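Local structure of RmpD (Hexulose-6-phosphate synthase) (Streptococcus mutans, 3EXR) at residues G72-A75 with K76-V80; S91-I94 with P95-K98; Q126-Q129 with W130-G134; K213-I216 with K217-W220. The protein is a dimeric enzyme with a TIM-barrel fold that belongs to the orotidine 5'-phosphate decarboxylase / HUMPS family. All blocks are in the same frame, centred on the assembly; numbering follows the deposited sequence.

Interaction 1 (G72-A75 with K76-V80)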
loop_
_atom_site.group_PDB
_atom_site.type_symbol
_atom_site.label_atom_id
_atom_site.label_comp_id
_atom_site.label_asym_id
_atom_site.label_seq_id
_atom_site.Cartn_x
_atom_site.Cartn_y
_atom_site.Cartn_z
ATOM N N GLY A 72 -10.324 -4.571 7.715
ATOM C CA GLY A 72 -10.963 -4.179 8.962
ATOM C C GLY A 72 -9.984 -3.568 9.948
ATOM O O GLY A 72 -10.295 -2.578 10.614
ATOM N N THR A 73 -8.805 -4.163 10.053
ATOM C CA THR A 73 -7.788 -3.715 10.987
ATOM C C THR A 73 -7.193 -2.382 10.582
ATOM O O THR A 73 -7.104 -1.476 11.398
ATOM C CB THR A 73 -6.664 -4.798 11.127
ATOM O OG1 THR A 73 -7.235 -6.007 11.634
ATOM C CG2 THR A 73 -5.550 -4.359 12.092
ATOM N N VAL A 74 -6.814 -2.240 9.321
ATOM C CA VAL A 74 -6.160 -1.000 8.864
ATOM C C VAL A 74 -7.179 0.178 8.928
ATOM O O VAL A 74 -6.840 1.296 9.362
ATOM C CB VAL A 74 -5.516 -1.194 7.453
ATOM C CG1 VAL A 74 -4.945 0.147 6.889
ATOM C CG2 VAL A 74 -4.468 -2.339 7.449
ATOM N N ALA A 75 -8.422 -0.088 8.529
ATOM C CA ALA A 75 -9.491 0.924 8.611
ATOM C C ALA A 75 -9.762 1.336 10.037
ATOM O O ALA A 75 -9.795 2.518 10.351
ATOM C CB ALA A 75 -10.766 0.432 7.950
ATOM N N LYS A 76 -9.945 0.359 10.927
ATOM C CA LYS A 76 -10.099 0.671 12.360
ATOM C C LYS A 76 -8.921 1.455 12.909
ATOM O O LYS A 76 -9.111 2.444 13.621
ATOM C CB LYS A 76 -10.352 -0.570 13.214
ATOM C CG LYS A 76 -10.649 -0.242 14.679
ATOM C CD LYS A 76 -10.692 -1.476 15.560
ATOM C CE LYS A 76 -11.421 -1.184 16.877
ATOM N NZ LYS A 76 -11.450 -2.421 17.728
ATOM N N ASN A 77 -7.700 1.034 12.588
ATOM C CA ASN A 77 -6.524 1.738 13.080
ATOM C C ASN A 77 -6.462 3.200 12.711
ATOM O O ASN A 77 -6.033 4.014 13.521
ATOM C CB ASN A 77 -5.228 1.069 12.631
ATOM C CG ASN A 77 -4.946 -0.262 13.361
ATOM O OD1 ASN A 77 -5.568 -0.573 14.389
ATOM N ND2 ASN A 77 -3.986 -1.031 12.831
ATOM N N ASN A 78 -6.876 3.537 11.483
ATOM C CA ASN A 78 -6.860 4.927 11.046
ATOM C C ASN A 78 -8.114 5.690 11.421
ATOM O O ASN A 78 -8.018 6.882 11.643
ATOM C CB ASN A 78 -6.581 5.016 9.552
ATOM C CG ASN A 78 -5.154 4.677 9.232
ATOM O OD1 ASN A 78 -4.274 5.522 9.344
ATOM N ND2 ASN A 78 -4.910 3.417 8.892
ATOM N N ALA A 79 -9.257 5.015 11.536
ATOM C CA ALA A 79 -10.507 5.658 11.977
ATOM C C ALA A 79 -10.409 6.088 13.438
ATOM O O ALA A 79 -10.898 7.156 13.812
ATOM C CB ALA A 79 -11.688 4.719 11.792
ATOM N N VAL A 80 -9.769 5.280 14.283
ATOM C CA VAL A 80 -9.633 5.686 15.682
ATOM C C VAL A 80 -8.719 6.901 15.840
ATOM O O VAL A 80 -8.827 7.617 16.819
ATOM C CB VAL A 80 -9.182 4.530 16.602
ATOM C CG1 VAL A 80 -10.182 3.386 16.567
ATOM C CG2 VAL A 80 -7.788 4.060 16.262
#
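Asn78 folds back over the preceding turn of its own helix and puts its amide on the carbonyl of Val74. From Asn78 CB, which lies 3.7 Å from Val74 O, the chain runs with CG beside the backbone N (chi1 -72°), and this start carries the amide back toward residue 74. Asn78 CG stays 3.8 Å from Val74 O. At the tip, Asn78 ND2 donates to Val74 O at 2.9 Å, with the oxygen close to the amide plane. The same oxygen takes the regular helical bond from Asn78 N, and the two donors reach it from opposite faces of the carbonyl plane. Val74 O is thus gripped twice, and the ND2 bond limits the rotation of the Asn78 amide. Asn78 ND2 also rests 3.8 Å from Val74 CG1, the two side chains lying side by side and both packing on Thr65 of strand 60-67.

Thr73 and Asn77 run alongside each other in the same way, CG2 against ND2, but Asn77 ND2 bonds Ser15 OG of the second subunit. Ala75 and Ala79 turn their small side chains to helix 94-107. Inner face on the strands, flank on the next helix: this is the helix of a beta-alpha-beta crossover in a TIM barrel.

Interaction 2 (S91-I94 with P95-K98)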
loop_
_atom_site.group_PDB
_atom_site.type_symbol
_atom_site.label_atom_id
_atom_site.label_comp_id
_atom_site.label_asym_id
_atom_site.label_seq_id
_atom_site.Cartn_x
_atom_site.Cartn_y
_atom_site.Cartn_z
ATOM N N SER A 91 -6.390 -3.560 -6.186
ATOM C CA SER A 91 -6.011 -4.977 -6.053
ATOM C C SER A 91 -6.691 -5.677 -4.887
ATOM O O SER A 91 -6.773 -6.905 -4.857
ATOM C CB SER A 91 -4.491 -5.098 -5.800
ATOM O OG SER A 91 -3.719 -4.491 -6.798
ATOM N N ALA A 92 -7.053 -4.921 -3.858
ATOM C CA ALA A 92 -7.734 -5.483 -2.712
ATOM C C ALA A 92 -9.015 -6.205 -3.136
ATOM O O ALA A 92 -9.745 -5.748 -4.010
ATOM C CB ALA A 92 -8.067 -4.387 -1.708
ATOM N N THR A 93 -9.277 -7.343 -2.527
ATOM C CA THR A 93 -10.484 -8.090 -2.849
ATOM C C THR A 93 -11.726 -7.400 -2.310
ATOM O O THR A 93 -11.640 -6.512 -1.453
ATOM C CB THR A 93 -10.421 -9.481 -2.247
ATOM O OG1 THR A 93 -10.440 -9.360 -0.822
ATOM C CG2 THR A 93 -9.137 -10.197 -2.695
ATOM N N ILE A 94 -12.884 -7.826 -2.806
ATOM C CA ILE A 94 -14.164 -7.311 -2.342
ATOM C C ILE A 94 -14.355 -7.573 -0.834
ATOM O O ILE A 94 -14.721 -6.659 -0.117
ATOM C CB ILE A 94 -15.348 -7.868 -3.219
ATOM C CG1 ILE A 94 -15.301 -7.251 -4.625
ATOM C CG2 ILE A 94 -16.690 -7.606 -2.542
ATOM C CD1 ILE A 94 -15.478 -5.760 -4.652
ATOM N N PRO A 95 -14.080 -8.791 -0.325
ATOM C CA PRO A 95 -14.151 -8.954 1.143
ATOM C C PRO A 95 -13.259 -7.987 1.947
ATOM O O PRO A 95 -13.702 -7.430 2.953
ATOM C CB PRO A 95 -13.763 -10.420 1.354
ATOM C CG PRO A 95 -14.143 -11.086 0.059
ATOM C CD PRO A 95 -13.812 -10.084 -0.993
ATOM N N THR A 96 -12.040 -7.762 1.477
ATOM C CA THR A 96 -11.146 -6.801 2.138
ATOM C C THR A 96 -11.748 -5.376 2.110
ATOM O O THR A 96 -11.763 -4.655 3.125
ATOM C CB THR A 96 -9.788 -6.804 1.449
ATOM O OG1 THR A 96 -9.119 -8.042 1.711
ATOM C CG2 THR A 96 -8.907 -5.666 1.954
ATOM N N MET A 97 -12.234 -4.953 0.937
ATOM C CA MET A 97 -12.845 -3.613 0.822
ATOM C C MET A 97 -14.108 -3.473 1.679
ATOM O O MET A 97 -14.299 -2.455 2.336
ATOM C CB MET A 97 -13.166 -3.250 -0.624
ATOM C CG MET A 97 -11.948 -3.067 -1.521
ATOM S SD MET A 97 -12.504 -2.488 -3.110
ATOM C CE MET A 97 -10.949 -2.291 -4.016
ATOM N N LYS A 98 -14.952 -4.505 1.697
ATOM C CA LYS A 98 -16.142 -4.473 2.565
ATOM C C LYS A 98 -15.759 -4.415 4.038
ATOM O O LYS A 98 -16.378 -3.676 4.813
ATOM C CB LYS A 98 -17.037 -5.695 2.339
ATOM C CG LYS A 98 -17.958 -5.606 1.165
ATOM C CD LYS A 98 -18.966 -6.782 1.215
ATOM C CE LYS A 98 -19.886 -6.790 -0.031
ATOM N NZ LYS A 98 -20.214 -8.191 -0.530
HETATM O O HOH W 1 -7.374 -8.488 -0.289
#
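Thr93 occupies the N-cap position of helix 94-107, and Thr96 and Met97 meet it from the first turn. The backbone bonds come first. Met97 N donates to Thr93 O at 2.9 Å, and Lys98 N follows with a bond to Ile94 O at 2.8 Å.

The polar side chains gather at the N-cap. With chi1 at 66°, Thr93 OG1 sits between its own backbone N and carbonyl carbon, turned in over the helix start, 3.2 Å from Thr96 N. The two threonine side chains cross at about a right angle, Thr93 OG1 and Thr96 OG1 lying 3.1 Å apart. A water joins the same group: it accepts from Thr93 N and lies 2.7 Å from Thr96 OG1.

The apolar contacts are small. Ala92 CB touches both Thr96 CG2 and Met97 CG, the latter at 4.1 Å, while the extended Met97 chain brings Met97 CE up to Ala92 O. Ile94 CB is pressed against Pro95 CD at 3.5 Å, tight for two carbons but between neighbours in sequence. Ile94 goes on to pack on Gln129 and Trp130 of helix 124-132, and Met97 on Trp130.

Pro95 has no N-H to give, which suits the first turn of a helix, where amide nitrogens have no preceding carbonyl to bond. The hydroxyls and water gather at the helix N-terminus, where its dipole would probably favour their oxygens, while Ile94 and Met97 turn to the neighbouring helix.

Interaction 3 (Q126-Q129 with W130-G134)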
loop_
_atom_site.group_PDB
_atom_site.type_symbol
_atom_site.label_atom_id
_atom_site.label_comp_id
_atom_site.label_asym_id
_atom_site.label_seq_id
_atom_site.Cartn_x
_atom_site.Cartn_y
_atom_site.Cartn_z
ATOM N N GLN A 126 -14.784 -4.799 -12.560
ATOM C CA GLN A 126 -14.306 -4.645 -11.181
ATOM C C GLN A 126 -14.936 -3.410 -10.538
ATOM O O GLN A 126 -15.423 -3.467 -9.402
ATOM C CB GLN A 126 -12.777 -4.552 -11.147
ATOM C CG GLN A 126 -12.039 -5.819 -11.566
ATOM C CD GLN A 126 -10.523 -5.615 -11.676
ATOM O OE1 GLN A 126 -10.054 -4.514 -11.936
ATOM N NE2 GLN A 126 -9.763 -6.685 -11.476
ATOM N N ALA A 127 -14.937 -2.287 -11.261
ATOM C CA ALA A 127 -15.506 -1.058 -10.717
ATOM C C ALA A 127 -16.954 -1.252 -10.288
ATOM O O ALA A 127 -17.364 -0.759 -9.245
ATOM C CB ALA A 127 -15.374 0.094 -11.715
ATOM N N GLN A 128 -17.732 -2.023 -11.052
ATOM C CA GLN A 128 -19.128 -2.250 -10.657
ATOM C C GLN A 128 -19.186 -3.096 -9.372
ATOM O O GLN A 128 -20.065 -2.918 -8.541
ATOM C CB GLN A 128 -19.932 -2.894 -11.807
ATOM C CG GLN A 128 -21.417 -3.052 -11.521
ATOM C CD GLN A 128 -22.125 -1.716 -11.374
ATOM O OE1 GLN A 128 -22.029 -0.855 -12.256
ATOM N NE2 GLN A 128 -22.790 -1.512 -10.245
ATOM N N GLN A 129 -18.232 -4.007 -9.199
ATOM C CA GLN A 129 -18.158 -4.783 -7.965
ATOM C C GLN A 129 -17.896 -3.878 -6.750
ATOM O O GLN A 129 -18.485 -4.078 -5.695
ATOM C CB GLN A 129 -17.101 -5.870 -8.067
ATOM C CG GLN A 129 -17.416 -6.959 -9.059
ATOM C CD GLN A 129 -16.373 -8.017 -8.951
ATOM O OE1 GLN A 129 -16.329 -8.742 -7.953
ATOM N NE2 GLN A 129 -15.478 -8.070 -9.927
ATOM N N TRP A 130 -17.061 -2.846 -6.920
ATOM C CA TRP A 130 -16.822 -1.919 -5.826
ATOM C C TRP A 130 -18.128 -1.212 -5.456
ATOM O O TRP A 130 -18.491 -1.154 -4.288
ATOM C CB TRP A 130 -15.707 -0.877 -6.148
ATOM C CG TRP A 130 -14.432 -1.488 -6.674
ATOM C CD1 TRP A 130 -13.898 -2.693 -6.337
ATOM C CD2 TRP A 130 -13.550 -0.916 -7.642
ATOM N NE1 TRP A 130 -12.744 -2.918 -7.046
ATOM C CE2 TRP A 130 -12.518 -1.848 -7.871
ATOM C CE3 TRP A 130 -13.553 0.284 -8.377
ATOM C CZ2 TRP A 130 -11.471 -1.606 -8.766
ATOM C CZ3 TRP A 130 -12.528 0.506 -9.284
ATOM C CH2 TRP A 130 -11.504 -0.429 -9.469
ATOM N N LEU A 131 -18.858 -0.721 -6.460
ATOM C CA LEU A 131 -20.128 -0.026 -6.213
ATOM C C LEU A 131 -21.108 -0.936 -5.470
ATOM O O LEU A 131 -21.756 -0.521 -4.507
ATOM C CB LEU A 131 -20.763 0.436 -7.533
ATOM C CG LEU A 131 -20.041 1.571 -8.274
ATOM C CD1 LEU A 131 -20.588 1.721 -9.679
ATOM C CD2 LEU A 131 -20.115 2.925 -7.567
ATOM N N ASP A 132 -21.182 -2.180 -5.926
ATOM C CA ASP A 132 -22.115 -3.163 -5.336
ATOM C C ASP A 132 -21.761 -3.444 -3.895
ATOM O O ASP A 132 -22.642 -3.783 -3.100
ATOM C CB ASP A 132 -22.101 -4.475 -6.113
ATOM C CG ASP A 132 -22.705 -4.353 -7.494
ATOM O OD1 ASP A 132 -23.377 -3.340 -7.791
ATOM O OD2 ASP A 132 -22.504 -5.279 -8.311
ATOM N N ALA A 133 -20.461 -3.305 -3.583
ATOM C CA ALA A 133 -19.939 -3.491 -2.220
ATOM C C ALA A 133 -20.079 -2.234 -1.356
ATOM O O ALA A 133 -19.630 -2.228 -0.200
ATOM C CB ALA A 133 -18.470 -3.968 -2.258
ATOM N N GLY A 134 -20.713 -1.191 -1.906
ATOM C CA GLY A 134 -21.012 0.070 -1.216
ATOM C C GLY A 134 -19.892 1.098 -1.240
ATOM O O GLY A 134 -19.890 2.031 -0.475
#
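Gln126 meets Trp130 one turn further along helix 124-132, giving its carbonyl O to Trp130 N at 3.0 Å. The same oxygen lies over one face of the indole, 3.4 Å above its plane, and Gln126 CB touches Trp130 CZ2 at the far side of the ring. The amide of Gln126 looks elsewhere, OE1 accepting from Thr123 N.

Ala127 lies over the same indole face. Ala127 CA stands 3.7 Å from the centroid of the Trp130 six-membered ring, over the face, in a CH-pi contact, and Ala127 CB touches Trp130 CZ3 at 3.8 Å. Trp130 reaches this place because CG sits beside the backbone N (chi1 -50°), which lays the ring back along the turn before it. In the TIM barrel this helix spans the crossover from strand 113-117 to strand 137-141, and the indole also packs on Cys90, Leu118 and Phe169 of the adjoining loops.

Gln128 works on the outer side. A bend at chi2 (65°) brings its amide across Leu131, against CD1, and on to Asp132, where Gln128 NE2 donates to Asp132 OD1 at 3.1 Å. The carboxylate oxygen lies in the amide plane, yet NE2 stands above the carboxylate plane, the two groups being turned 44° apart.

Gln129 O receives Ala133 N at 3.0 Å in the last turn. Beyond it Gly134, at positive phi, sends its N to Leu131 O at 2.9 Å, closing the helix with a Schellman motif.

Interaction 4 (K213-I216 with K217-W220)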
loop_
_atom_site.group_PDB
_atom_site.type_symbol
_atom_site.label_atom_id
_atom_site.label_comp_id
_atom_site.label_asym_id
_atom_site.label_seq_id
_atom_site.Cartn_x
_atom_site.Cartn_y
_atom_site.Cartn_z
ATOM N N LYS A 213 -8.903 27.228 -5.571
ATOM C CA LYS A 213 -10.301 27.103 -5.185
ATOM C C LYS A 213 -11.164 28.202 -5.862
ATOM O O LYS A 213 -12.332 27.940 -6.229
ATOM C CB LYS A 213 -10.429 27.090 -3.648
ATOM C CG LYS A 213 -11.814 26.850 -3.124
ATOM C CD LYS A 213 -12.157 25.364 -3.090
ATOM C CE LYS A 213 -13.656 25.160 -3.007
ATOM N NZ LYS A 213 -14.029 23.722 -3.141
ATOM N N ASP A 214 -10.595 29.405 -6.054
ATOM C CA ASP A 214 -11.289 30.493 -6.752
ATOM C C ASP A 214 -11.659 30.050 -8.188
ATOM O O ASP A 214 -12.745 30.346 -8.696
ATOM C CB ASP A 214 -10.413 31.760 -6.843
ATOM C CG ASP A 214 -10.300 32.537 -5.545
ATOM O OD1 ASP A 214 -11.094 32.338 -4.611
ATOM O OD2 ASP A 214 -9.392 33.401 -5.443
ATOM N N GLU A 215 -10.742 29.355 -8.847
ATOM C CA GLU A 215 -10.948 28.909 -10.216
ATOM C C GLU A 215 -11.956 27.755 -10.289
ATOM O O GLU A 215 -12.762 27.686 -11.219
ATOM C CB GLU A 215 -9.613 28.538 -10.862
ATOM C CG GLU A 215 -9.718 28.024 -12.281
ATOM C CD GLU A 215 -10.076 29.118 -13.301
ATOM O OE1 GLU A 215 -10.415 30.260 -12.891
ATOM O OE2 GLU A 215 -10.025 28.818 -14.522
ATOM N N ILE A 216 -11.897 26.838 -9.320
ATOM C CA ILE A 216 -12.953 25.839 -9.172
ATOM C C ILE A 216 -14.317 26.549 -9.074
ATOM O O ILE A 216 -15.242 26.186 -9.762
ATOM C CB ILE A 216 -12.732 24.949 -7.924
ATOM C CG1 ILE A 216 -11.526 24.030 -8.127
ATOM C CG2 ILE A 216 -13.991 24.156 -7.617
ATOM C CD1 ILE A 216 -11.132 23.250 -6.830
ATOM N N LYS A 217 -14.409 27.577 -8.231
ATOM C CA LYS A 217 -15.649 28.361 -8.087
ATOM C C LYS A 217 -16.060 29.035 -9.397
ATOM O O LYS A 217 -17.256 29.098 -9.724
ATOM C CB LYS A 217 -15.494 29.419 -6.992
ATOM C CG LYS A 217 -16.792 30.103 -6.571
ATOM C CD LYS A 217 -16.617 30.731 -5.197
ATOM C CE LYS A 217 -17.667 31.793 -4.897
ATOM N NZ LYS A 217 -17.468 32.324 -3.503
ATOM N N ARG A 218 -15.102 29.577 -10.146
ATOM C CA ARG A 218 -15.463 30.209 -11.438
ATOM C C ARG A 218 -16.080 29.211 -12.426
ATOM O O ARG A 218 -17.086 29.506 -13.102
ATOM C CB ARG A 218 -14.245 30.866 -12.074
ATOM C CG ARG A 218 -14.549 31.745 -13.305
ATOM C CD ARG A 218 -13.308 32.171 -14.057
ATOM N NE ARG A 218 -12.591 31.078 -14.725
ATOM C CZ ARG A 218 -12.980 30.486 -15.856
ATOM N NH1 ARG A 218 -14.111 30.849 -16.480
ATOM N NH2 ARG A 218 -12.228 29.525 -16.387
ATOM N N ILE A 219 -15.467 28.039 -12.536
ATOM C CA ILE A 219 -15.853 27.048 -13.543
ATOM C C ILE A 219 -17.107 26.282 -13.146
ATOM O O ILE A 219 -18.007 26.117 -13.959
ATOM C CB ILE A 219 -14.706 26.066 -13.834
ATOM C CG1 ILE A 219 -13.501 26.820 -14.412
ATOM C CG2 ILE A 219 -15.172 24.931 -14.739
ATOM C CD1 ILE A 219 -12.210 25.991 -14.414
ATOM N N TRP A 220 -17.188 25.834 -11.901
ATOM C CA TRP A 220 -18.291 25.000 -11.447
ATOM C C TRP A 220 -19.355 25.721 -10.626
ATOM O O TRP A 220 -20.391 25.130 -10.351
ATOM C CB TRP A 220 -17.748 23.781 -10.641
ATOM C CG TRP A 220 -17.088 22.719 -11.488
ATOM C CD1 TRP A 220 -17.686 21.611 -12.032
ATOM C CD2 TRP A 220 -15.716 22.657 -11.874
ATOM N NE1 TRP A 220 -16.767 20.881 -12.752
ATOM C CE2 TRP A 220 -15.552 21.514 -12.684
ATOM C CE3 TRP A 220 -14.597 23.460 -11.627
ATOM C CZ2 TRP A 220 -14.320 21.146 -13.216
ATOM C CZ3 TRP A 220 -13.375 23.083 -12.164
ATOM C CH2 TRP A 220 -13.257 21.963 -12.973
#
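Ile216 and Trp220 form the packed side of this helical turn. Ile216 CG2 comes within 4.1 Å of Trp220 CE3, and the carbonyl O of Ile216, which takes the bond from Trp220 N at 2.9 Å, also lies in the indole plane at the ring edge, 3.4 Å from Trp220 CE3. Ile219 CG2 sits over one ring face. Both Ile216 and Trp220 rest on Pro6, and the indole is held further by NE1 donating to Val188 O and by a meeting with the ring of Phe193. Lys213 sends NZ to Pro6 O and the carboxylate of Asp32. Helix 205-220 is the last helix of the TIM barrel, coming after strand 192-195 and the short helix 197-200, and this turn brings it against the start of the chain.

The outer side is polar. Glu215, bent at chi2 (72°), runs alongside Arg218 and is gripped side-on in a salt bridge: Arg218 NE to Glu215 OE1 and Arg218 NH2 to Glu215 OE2, each 3.0 Å. The oxygens lie close to the guanidinium plane, but both nitrogens stand above the carboxylate plane, the groups being turned 46° apart. Ile219 CD1 lies against Glu215 OE2 at 3.6 Å. The extended chain of Lys217 leads away from the turn.

Overall arrangement
Three of the contacts are turns within outer helices of one eight-stranded TIM barrel, and interaction 2 is the loop-to-helix start of helix 94-107; they are met in the order 1 to 4 along the chain. Interactions 1, 2 and 3 belong to the consecutive helices 71-79, 94-107 and 124-132. Interactions 2 and 3, centres about 10 Å apart, touch directly: Met97 SD lies 3.5 Å from Trp130 CD1. Interaction 1 stands about 15 Å from interaction 2, centre to centre, with no touch between them, although their helices pack side by side. Interaction 4, on the terminal helix 205-220, lies about 31 to 35 Å from the others, centre to centre. Residues of interactions 1 to 3 reach the second subunit, whereas none of interaction 4 does.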